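Local coordinates for enoyl-CoA hydratase (Mycobacterium tuberculosis, PDB 5KJP) that catalyses the reversible addition of water across the double bond of 2-enoyl-CoA thioesters, a step of fatty acid metabolism, at the interface of chains A and B. Coordinates in Å, arbitrary orientation; residue numbers count along the deposited sequence, not the author numbering. Chains: chain A/B, Enoyl-CoA hydratase.

Contact 1: the interface of chains A and B. Residues chain A 140, 142-145; chain B 208, 211-212, 214-215, 241, 246-247, 250, 262.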
loop_
_atom_site.group_PDB
_atom_site.type_symbol
_atom_site.label_atom_id
_atom_site.label_comp_id
_atom_site.label_asym_id
_atom_site.label_seq_id
_atom_site.Cartn_x
_atom_site.Cartn_y
_atom_site.Cartn_z
ATOM N N VAL A 140 -18.800 13.341 -3.513
ATOM C CA VAL A 140 -19.953 12.523 -3.909
ATOM C C VAL A 140 -21.248 12.978 -3.239
ATOM O O VAL A 140 -22.335 12.701 -3.734
ATOM C CB VAL A 140 -19.740 11.019 -3.590
ATOM C CG1 VAL A 140 -18.670 10.416 -4.505
ATOM C CG2 VAL A 140 -19.411 10.820 -2.114
ATOM N N ARG A 142 -22.322 15.890 -3.157
ATOM C CA ARG A 142 -22.876 16.888 -4.070
ATOM C C ARG A 142 -22.969 16.346 -5.489
ATOM O O ARG A 142 -23.067 17.118 -6.448
ATOM C CB ARG A 142 -22.025 18.162 -4.076
ATOM C CG ARG A 142 -21.861 18.831 -2.727
ATOM C CD ARG A 142 -20.807 19.930 -2.801
ATOM N NE ARG A 142 -21.401 21.257 -2.694
ATOM C CZ ARG A 142 -21.640 22.058 -3.728
ATOM N NH1 ARG A 142 -21.329 21.672 -4.960
ATOM N NH2 ARG A 142 -22.188 23.249 -3.528
ATOM N N GLY A 143 -22.922 15.024 -5.621
ATOM C CA GLY A 143 -23.082 14.384 -6.911
ATOM C C GLY A 143 -21.903 14.657 -7.821
ATOM O O GLY A 143 -22.026 14.578 -9.045
ATOM N N LEU A 144 -20.765 14.986 -7.218
ATOM C CA LEU A 144 -19.527 15.213 -7.959
ATOM C C LEU A 144 -18.452 14.202 -7.577
ATOM O O LEU A 144 -18.667 13.335 -6.735
ATOM C CB LEU A 144 -19.014 16.636 -7.727
ATOM C CG LEU A 144 -19.948 17.736 -8.249
ATOM C CD1 LEU A 144 -19.345 19.116 -8.003
ATOM C CD2 LEU A 144 -20.258 17.531 -9.732
ATOM N N VAL A 145 -17.290 14.325 -8.201
ATOM C CA VAL A 145 -16.204 13.377 -8.002
ATOM C C VAL A 145 -14.923 14.153 -7.695
ATOM O O VAL A 145 -14.702 15.223 -8.259
ATOM C CB VAL A 145 -16.029 12.488 -9.255
ATOM C CG1 VAL A 145 -14.821 11.584 -9.123
ATOM C CG2 VAL A 145 -17.299 11.668 -9.507
ATOM N N GLY B 208 -24.613 10.779 -4.450
ATOM C CA GLY B 208 -25.023 10.752 -5.848
ATOM C C GLY B 208 -24.644 9.447 -6.521
ATOM O O GLY B 208 -23.463 9.109 -6.581
ATOM N N ALA B 211 -22.067 9.593 -9.246
ATOM C CA ALA B 211 -20.789 10.015 -8.686
ATOM C C ALA B 211 -20.144 8.875 -7.901
ATOM O O ALA B 211 -18.937 8.666 -7.978
ATOM C CB ALA B 211 -20.973 11.248 -7.802
ATOM N N VAL B 212 -20.960 8.130 -7.161
ATOM C CA VAL B 212 -20.472 6.981 -6.404
ATOM C C VAL B 212 -19.898 5.910 -7.338
ATOM O O VAL B 212 -18.794 5.401 -7.114
ATOM C CB VAL B 212 -21.602 6.381 -5.530
ATOM C CG1 VAL B 212 -21.249 4.976 -5.066
ATOM C CG2 VAL B 212 -21.897 7.299 -4.334
ATOM N N ALA B 214 -18.904 6.287 -10.462
ATOM C CA ALA B 214 -17.736 6.838 -11.148
ATOM C C ALA B 214 -16.519 6.853 -10.240
ATOM O O ALA B 214 -15.396 6.627 -10.688
ATOM C CB ALA B 214 -18.023 8.245 -11.655
ATOM N N THR B 215 -16.747 7.127 -8.961
ATOM C CA THR B 215 -15.660 7.181 -7.991
ATOM C C THR B 215 -15.034 5.798 -7.830
ATOM O O THR B 215 -13.808 5.651 -7.850
ATOM C CB THR B 215 -16.154 7.709 -6.633
ATOM O OG1 THR B 215 -16.492 9.098 -6.767
ATOM C CG2 THR B 215 -15.068 7.570 -5.575
ATOM N N VAL B 241 -20.335 12.763 -15.335
ATOM C CA VAL B 241 -20.825 13.048 -13.993
ATOM C C VAL B 241 -21.087 14.544 -13.827
ATOM O O VAL B 241 -22.154 14.957 -13.356
ATOM C CB VAL B 241 -19.831 12.572 -12.913
ATOM C CG1 VAL B 241 -20.322 12.971 -11.528
ATOM C CG2 VAL B 241 -19.648 11.060 -13.004
ATOM N N ASP B 246 -27.919 15.044 -11.897
ATOM C CA ASP B 246 -27.655 14.918 -10.470
ATOM C C ASP B 246 -26.629 15.940 -10.000
ATOM O O ASP B 246 -26.662 16.370 -8.841
ATOM C CB ASP B 246 -27.191 13.499 -10.127
ATOM C CG ASP B 246 -28.354 12.533 -9.936
ATOM O OD1 ASP B 246 -29.519 12.994 -9.861
ATOM O OD2 ASP B 246 -28.102 11.311 -9.858
ATOM N N ALA B 247 -25.720 16.329 -10.888
ATOM C CA ALA B 247 -24.731 17.346 -10.546
ATOM C C ALA B 247 -25.438 18.674 -10.287
ATOM O O ALA B 247 -25.082 19.410 -9.362
ATOM C CB ALA B 247 -23.685 17.494 -11.658
ATOM N N GLY B 250 -27.482 18.276 -7.003
ATOM C CA GLY B 250 -26.592 18.284 -5.860
ATOM C C GLY B 250 -26.219 19.697 -5.465
ATOM O O GLY B 250 -26.169 20.028 -4.279
ATOM N N TRP B 262 -31.883 12.473 -5.915
ATOM C CA TRP B 262 -31.121 11.936 -7.032
ATOM C C TRP B 262 -32.031 11.243 -8.039
ATOM O O TRP B 262 -33.061 10.682 -7.670
ATOM C CB TRP B 262 -30.063 10.941 -6.542
ATOM C CG TRP B 262 -29.134 11.437 -5.463
ATOM C CD1 TRP B 262 -28.955 10.884 -4.227
ATOM C CD2 TRP B 262 -28.246 12.564 -5.530
ATOM N NE1 TRP B 262 -28.014 11.596 -3.519
ATOM C CE2 TRP B 262 -27.564 12.631 -4.295
ATOM C CE3 TRP B 262 -27.961 13.518 -6.511
ATOM C CZ2 TRP B 262 -26.610 13.612 -4.019
ATOM C CZ3 TRP B 262 -27.017 14.499 -6.230
ATOM C CH2 TRP B 262 -26.358 14.537 -4.995
HETATM O O HOH W 1 -22.879 19.517 -7.816
#
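The methyl of B:Ala211, on helix 209-221, sits at the apolar centre, pressed against the backbone of A:Gly143 and A:Leu144, with its CB 3.3 Å from the A:Leu144 carbonyl O. So small a side chain lets the chain A loop lie close upon the helix. Beside it A:Val145, with CG2 anti to the carbonyl carbon (chi1 175°), brings that methyl to CG1 of B:Val241 at 3.9 Å. A:Val140 crosses B:Thr215 at about a right angle, its CG1 3.4 Å from OG1. That hydroxyl is turned back to its own helix, donating to B:Ala211 O at 2.8 Å, so the threonine can lie against A:Val140 and slide oppositely past A:Val145. A:Gly143, with its positive phi of 69°, offers no side chain to the indole of B:Trp262, whose CH2 lies 3.8 Å from the glycine CA; B:Gly208 CA covers one face of that indole. Further out, B:Gly208 N donates an almost straight bond (170° at H) to A:Val140 O, 3.1 Å away, from somewhat above the carbonyl plane. At the rim a water joins A:Arg142 O to B:Ala247 O. The patch seats the chain A turn on chain B helices and probably helps hold the trimeric assembly together.

Contact 2: the interface of chains A and B. Residues chain A 140, 165, 168-170; chain B 200, 203-204, 207, 212, 215.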
loop_
_atom_site.group_PDB
_atom_site.type_symbol
_atom_site.label_atom_id
_atom_site.label_comp_id
_atom_site.label_asym_id
_atom_site.label_seq_id
_atom_site.Cartn_x
_atom_site.Cartn_y
_atom_site.Cartn_z
ATOM N N VAL A 140 -18.800 13.341 -3.513
ATOM C CA VAL A 140 -19.953 12.523 -3.909
ATOM C C VAL A 140 -21.248 12.978 -3.239
ATOM O O VAL A 140 -22.335 12.701 -3.734
ATOM C CB VAL A 140 -19.740 11.019 -3.590
ATOM C CG1 VAL A 140 -18.670 10.416 -4.505
ATOM C CG2 VAL A 140 -19.411 10.820 -2.114
ATOM N N GLU A 165 -13.631 3.699 1.104
ATOM C CA GLU A 165 -14.676 4.066 2.057
ATOM C C GLU A 165 -14.836 5.578 2.141
ATOM O O GLU A 165 -15.953 6.109 2.066
ATOM C CB GLU A 165 -14.362 3.504 3.445
ATOM C CG GLU A 165 -15.302 4.001 4.527
ATOM C CD GLU A 165 -14.828 3.647 5.931
ATOM O OE1 GLU A 165 -13.870 2.852 6.074
ATOM O OE2 GLU A 165 -15.415 4.179 6.896
ATOM N N LEU A 168 -16.382 6.968 -1.140
ATOM C CA LEU A 168 -17.787 6.638 -1.400
ATOM C C LEU A 168 -18.739 7.261 -0.382
ATOM O O LEU A 168 -19.897 7.539 -0.696
ATOM C CB LEU A 168 -17.989 5.118 -1.419
ATOM C CG LEU A 168 -17.242 4.348 -2.511
ATOM C CD1 LEU A 168 -17.669 2.888 -2.537
ATOM C CD2 LEU A 168 -17.448 5.000 -3.873
ATOM N N THR A 169 -18.259 7.455 0.845
ATOM C CA THR A 169 -19.095 8.025 1.898
ATOM C C THR A 169 -18.973 9.540 1.982
ATOM O O THR A 169 -19.936 10.223 2.337
ATOM C CB THR A 169 -18.746 7.461 3.287
ATOM O OG1 THR A 169 -17.398 7.819 3.623
ATOM C CG2 THR A 169 -18.924 5.931 3.336
ATOM N N GLY A 170 -17.782 10.056 1.681
ATOM C CA GLY A 170 -17.484 11.469 1.871
ATOM C C GLY A 170 -17.241 11.837 3.329
ATOM O O GLY A 170 -17.259 13.018 3.684
ATOM N N LEU B 200 -23.374 1.586 6.871
ATOM C CA LEU B 200 -22.391 2.003 5.873
ATOM C C LEU B 200 -23.021 2.143 4.488
ATOM O O LEU B 200 -22.801 3.137 3.796
ATOM C CB LEU B 200 -21.229 1.007 5.824
ATOM C CG LEU B 200 -20.068 1.263 4.866
ATOM C CD1 LEU B 200 -19.483 2.652 5.110
ATOM C CD2 LEU B 200 -19.005 0.178 5.046
ATOM N N LYS B 203 -25.106 5.247 4.120
ATOM C CA LYS B 203 -24.300 6.447 3.921
ATOM C C LYS B 203 -23.942 6.602 2.441
ATOM O O LYS B 203 -23.979 7.705 1.891
ATOM C CB LYS B 203 -23.039 6.408 4.790
ATOM C CG LYS B 203 -23.331 6.580 6.280
ATOM C CD LYS B 203 -22.155 6.164 7.158
ATOM C CE LYS B 203 -21.033 7.190 7.120
ATOM N NZ LYS B 203 -21.483 8.567 7.475
ATOM N N ILE B 204 -23.629 5.488 1.790
ATOM C CA ILE B 204 -23.264 5.519 0.380
ATOM C C ILE B 204 -24.477 5.727 -0.542
ATOM O O ILE B 204 -24.394 6.469 -1.529
ATOM C CB ILE B 204 -22.516 4.231 -0.004
ATOM C CG1 ILE B 204 -21.206 4.147 0.788
ATOM C CG2 ILE B 204 -22.226 4.212 -1.488
ATOM C CD1 ILE B 204 -20.523 2.780 0.706
ATOM N N ASN B 207 -25.561 9.275 -1.245
ATOM C CA ASN B 207 -24.733 10.107 -2.105
ATOM C C ASN B 207 -25.109 9.911 -3.572
ATOM O O ASN B 207 -25.863 8.998 -3.899
ATOM C CB ASN B 207 -23.256 9.805 -1.847
ATOM C CG ASN B 207 -22.824 10.247 -0.455
ATOM O OD1 ASN B 207 -23.432 11.143 0.129
ATOM N ND2 ASN B 207 -21.789 9.611 0.090
ATOM N N VAL B 212 -20.960 8.130 -7.161
ATOM C CA VAL B 212 -20.472 6.981 -6.404
ATOM C C VAL B 212 -19.898 5.910 -7.338
ATOM O O VAL B 212 -18.794 5.401 -7.114
ATOM C CB VAL B 212 -21.602 6.381 -5.530
ATOM C CG1 VAL B 212 -21.249 4.976 -5.066
ATOM C CG2 VAL B 212 -21.897 7.299 -4.334
ATOM N N THR B 215 -16.747 7.127 -8.961
ATOM C CA THR B 215 -15.660 7.181 -7.991
ATOM C C THR B 215 -15.034 5.798 -7.830
ATOM O O THR B 215 -13.808 5.651 -7.850
ATOM C CB THR B 215 -16.154 7.709 -6.633
ATOM O OG1 THR B 215 -16.492 9.098 -6.767
ATOM C CG2 THR B 215 -15.068 7.570 -5.575
HETATM O O HOH W 2 -21.745 9.928 4.761
#
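The C-terminal end of helix 160-169 of chain A, with A:Val140 of the 3-10 helix 138-142 beside it, meets helix 193-205, the loop residue B:Asn207 and helix 209-221 of chain B. A carboxamide suits the helix end, where backbone carbonyls lack the partners of a further turn. B:Asn207, its CG anti to the carbonyl carbon (chi1 -67°), turns ND2 to A:Leu168 O at 2.9 Å; the acceptor lies in the amide plane, and the N-H arrives on a lone pair of the carbonyl. A weak bond runs from ND2 to A:Thr169 O. CG2 of A:Val140 packs obliquely against the same side chain, 3.8 Å from B:Asn207 CG, and so backs the amide with a methyl. The branched A:Leu168 lies along helix 209-221: CD2 slides past B:Thr215, reaching its CG2 at 3.9 Å, and also touches B:Val212, while CB rests on CG1 of B:Ile204. A:Thr169 divides its two branches. Its hydroxyl, in the crowded position between backbone N and carbonyl carbon (chi1 63°), donates to A:Glu165 O at 2.7 Å within its own helix; this leaves methyl CG2 to cross B:Leu200 at about a right angle, 3.8 Å from CD1, and to meet B:Ile204 obliquely. At the rim, the long B:Lys203 side chain reaches a water with its terminal amine NZ at 3.0 Å, and that water also contacts A:Thr169 O.

Contact 3: the interface of chains A and B. Residues chain A 160-161, 163-165, 168; chain B 104, 125-126, 157, 183, 185, 216, 219-220.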
loop_
_atom_site.group_PDB
_atom_site.type_symbol
_atom_site.label_atom_id
_atom_site.label_comp_id
_atom_site.label_asym_id
_atom_site.label_seq_id
_atom_site.Cartn_x
_atom_site.Cartn_y
_atom_site.Cartn_z
ATOM N N TYR A 160 -6.101 0.711 0.643
ATOM C CA TYR A 160 -7.043 0.811 -0.463
ATOM C C TYR A 160 -8.506 0.892 -0.028
ATOM O O TYR A 160 -9.256 1.749 -0.500
ATOM C CB TYR A 160 -6.830 -0.389 -1.391
ATOM C CG TYR A 160 -7.808 -0.506 -2.543
ATOM C CD1 TYR A 160 -9.032 -1.144 -2.377
ATOM C CD2 TYR A 160 -7.495 -0.006 -3.799
ATOM C CE1 TYR A 160 -9.928 -1.263 -3.422
ATOM C CE2 TYR A 160 -8.386 -0.133 -4.861
ATOM C CZ TYR A 160 -9.602 -0.760 -4.661
ATOM O OH TYR A 160 -10.508 -0.889 -5.695
ATOM N N ALA A 161 -8.911 0.005 0.872
ATOM C CA ALA A 161 -10.317 -0.087 1.252
ATOM C C ALA A 161 -10.769 1.127 2.057
ATOM O O ALA A 161 -11.939 1.506 2.000
ATOM C CB ALA A 161 -10.570 -1.362 2.043
ATOM N N ALA A 163 -9.436 4.144 1.666
ATOM C CA ALA A 163 -9.543 5.180 0.643
ATOM C C ALA A 163 -10.884 5.069 -0.099
ATOM O O ALA A 163 -11.564 6.070 -0.309
ATOM C CB ALA A 163 -8.372 5.090 -0.328
HETATM N N MSE A 164 -11.254 3.845 -0.476
HETATM C CA MSE A 164 -12.565 3.567 -1.076
HETATM C C MSE A 164 -13.702 4.053 -0.176
HETATM O O MSE A 164 -14.628 4.739 -0.632
HETATM C CB MSE A 164 -12.723 2.062 -1.351
HETATM C CG MSE A 164 -14.044 1.659 -2.026
HETATM SE SE MSE A 164 -14.173 2.289 -3.882
HETATM C CE MSE A 164 -12.936 1.002 -4.702
ATOM N N GLU A 165 -13.631 3.699 1.104
ATOM C CA GLU A 165 -14.676 4.066 2.057
ATOM C C GLU A 165 -14.836 5.578 2.141
ATOM O O GLU A 165 -15.953 6.109 2.066
ATOM C CB GLU A 165 -14.362 3.504 3.445
ATOM C CG GLU A 165 -15.302 4.001 4.527
ATOM C CD GLU A 165 -14.828 3.647 5.931
ATOM O OE1 GLU A 165 -13.870 2.852 6.074
ATOM O OE2 GLU A 165 -15.415 4.179 6.896
ATOM N N LEU A 168 -16.382 6.968 -1.140
ATOM C CA LEU A 168 -17.787 6.638 -1.400
ATOM C C LEU A 168 -18.739 7.261 -0.382
ATOM O O LEU A 168 -19.897 7.539 -0.696
ATOM C CB LEU A 168 -17.989 5.118 -1.419
ATOM C CG LEU A 168 -17.242 4.348 -2.511
ATOM C CD1 LEU A 168 -17.669 2.888 -2.537
ATOM C CD2 LEU A 168 -17.448 5.000 -3.873
ATOM N N PRO B 104 -21.193 -0.404 -5.659
ATOM C CA PRO B 104 -20.439 -0.801 -4.462
ATOM C C PRO B 104 -20.984 -2.062 -3.788
ATOM O O PRO B 104 -22.195 -2.302 -3.728
ATOM C CB PRO B 104 -20.579 0.415 -3.531
ATOM C CG PRO B 104 -20.910 1.553 -4.432
ATOM C CD PRO B 104 -21.738 0.961 -5.536
ATOM N N ASP B 125 -15.804 -4.271 -2.105
ATOM C CA ASP B 125 -15.080 -3.006 -2.019
ATOM C C ASP B 125 -14.750 -2.639 -0.588
ATOM O O ASP B 125 -13.739 -1.993 -0.311
ATOM C CB ASP B 125 -15.907 -1.894 -2.647
ATOM C CG ASP B 125 -16.295 -2.208 -4.064
ATOM O OD1 ASP B 125 -15.378 -2.442 -4.882
ATOM O OD2 ASP B 125 -17.507 -2.253 -4.347
ATOM N N LEU B 126 -15.637 -3.039 0.311
ATOM C CA LEU B 126 -15.561 -2.653 1.706
ATOM C C LEU B 126 -15.878 -3.872 2.551
ATOM O O LEU B 126 -16.668 -4.730 2.139
ATOM C CB LEU B 126 -16.545 -1.524 2.010
ATOM C CG LEU B 126 -16.430 -0.264 1.154
ATOM C CD1 LEU B 126 -17.598 0.666 1.388
ATOM C CD2 LEU B 126 -15.119 0.443 1.467
ATOM N N ARG B 157 -4.423 -4.740 -0.361
ATOM C CA ARG B 157 -5.347 -4.290 0.676
ATOM C C ARG B 157 -4.655 -4.107 2.024
ATOM O O ARG B 157 -5.058 -3.268 2.826
ATOM C CB ARG B 157 -6.506 -5.279 0.819
ATOM C CG ARG B 157 -7.481 -5.282 -0.357
ATOM C CD ARG B 157 -8.539 -4.181 -0.232
ATOM N NE ARG B 157 -9.819 -4.677 0.285
ATOM C CZ ARG B 157 -10.716 -5.344 -0.442
ATOM N NH1 ARG B 157 -10.467 -5.605 -1.719
ATOM N NH2 ARG B 157 -11.860 -5.759 0.110
ATOM N N LEU B 183 -7.650 -3.841 6.093
ATOM C CA LEU B 183 -8.502 -4.740 5.321
ATOM C C LEU B 183 -9.969 -4.585 5.725
ATOM O O LEU B 183 -10.873 -4.617 4.884
ATOM C CB LEU B 183 -8.063 -6.190 5.511
ATOM C CG LEU B 183 -8.949 -7.261 4.869
ATOM C CD1 LEU B 183 -8.918 -7.144 3.342
ATOM C CD2 LEU B 183 -8.547 -8.659 5.336
ATOM N N ASN B 185 -12.882 -2.287 7.182
ATOM C CA ASN B 185 -13.290 -0.896 7.348
ATOM C C ASN B 185 -13.912 -0.614 8.709
ATOM O O ASN B 185 -13.599 0.384 9.362
ATOM C CB ASN B 185 -14.286 -0.520 6.251
ATOM C CG ASN B 185 -13.676 -0.590 4.875
ATOM O OD1 ASN B 185 -13.670 -1.644 4.230
ATOM N ND2 ASN B 185 -13.138 0.534 4.420
ATOM N N LYS B 216 -15.882 4.783 -7.701
ATOM C CA LYS B 216 -15.394 3.415 -7.602
ATOM C C LYS B 216 -14.652 3.024 -8.874
ATOM O O LYS B 216 -13.591 2.399 -8.823
ATOM C CB LYS B 216 -16.542 2.438 -7.333
ATOM C CG LYS B 216 -16.133 0.985 -7.500
ATOM C CD LYS B 216 -17.217 0.008 -7.056
ATOM C CE LYS B 216 -16.890 -1.395 -7.548
ATOM N NZ LYS B 216 -17.804 -2.433 -6.976
ATOM N N ILE B 219 -11.122 4.614 -8.935
ATOM C CA ILE B 219 -10.202 3.959 -8.001
ATOM C C ILE B 219 -9.792 2.559 -8.492
ATOM O O ILE B 219 -8.609 2.208 -8.459
ATOM C CB ILE B 219 -10.802 3.870 -6.589
ATOM C CG1 ILE B 219 -10.899 5.279 -5.980
ATOM C CG2 ILE B 219 -9.956 2.955 -5.700
ATOM C CD1 ILE B 219 -11.574 5.330 -4.618
ATOM N N THR B 220 -10.755 1.780 -8.981
ATOM C CA THR B 220 -10.450 0.429 -9.464
ATOM C C THR B 220 -9.642 0.447 -10.768
ATOM O O THR B 220 -8.661 -0.274 -10.899
ATOM C CB THR B 220 -11.737 -0.424 -9.678
ATOM O OG1 THR B 220 -12.540 0.143 -10.720
ATOM C CG2 THR B 220 -12.563 -0.515 -8.392
HETATM O O HOH W 3 -7.418 -2.099 2.298
HETATM O O HOH W 4 -12.690 -2.693 -4.832
HETATM O O HOH W 5 -12.356 2.713 8.326
#
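Two hydrogen bonds grip ND2 of B:Asn185, one to each of two chain A acceptors: A:Ala161 O and the carboxylate OE1 of A:Glu165, both 2.9 Å from it. Both acceptors lie near the amide plane, as suits an NH2 group with two N-H bonds, although ND2 stands well above the carbonyl plane of A:Ala161. A:Glu165, extended with CG anti to the backbone N (chi1 172°), meets the asparagine tip to tip, their planes 69° apart; water also joins OE1 to B:Asn185 O. Alongside, selenomethionine A:Met164 bends at chi2 and chi3, bringing methyl CE to CG2 of B:Ile219 at 3.7 Å, while its CG touches B:Leu126 CD2. That leucine methyl also lies 3.7 Å from A:Glu165 CA. B:Ile219 CG2 meets the A:Tyr160 rim from one side of the ring plane, 3.6 Å from CE2, and B:Arg157 CD from the other near CD1; the flat ring passes between them, and its phenol OH reaches B:Asp125 OD1 through a water at its edge. B:Lys216 NZ holds the other oxygen, OD2, by a salt bridge at 2.7 Å on its syn lone pair, probably steadying the carboxylate. Helix 160-169 of chain A thus lies against chain B where strand 126-130, the end of helix 150-157 and helix 209-221 converge.

Contact 1 and contact 2 have C-alpha centres about 9 Å apart and share A:Val140, B:Val212 and B:Thr215; contact 2 and contact 3 lie about 10 Å apart and share A:Glu165 and A:Leu168. Contacts 1 and 3, about 17 Å apart, form the ends of this row. Helix 209-221 of chain B takes part in all three, whereas helix 160-169 of chain A runs through contacts 2 and 3. Different surfaces of the same protein thus face each other, without exact two-fold symmetry, an arrangement that fits the deposited trimer and could be repeated from subunit to subunit around it.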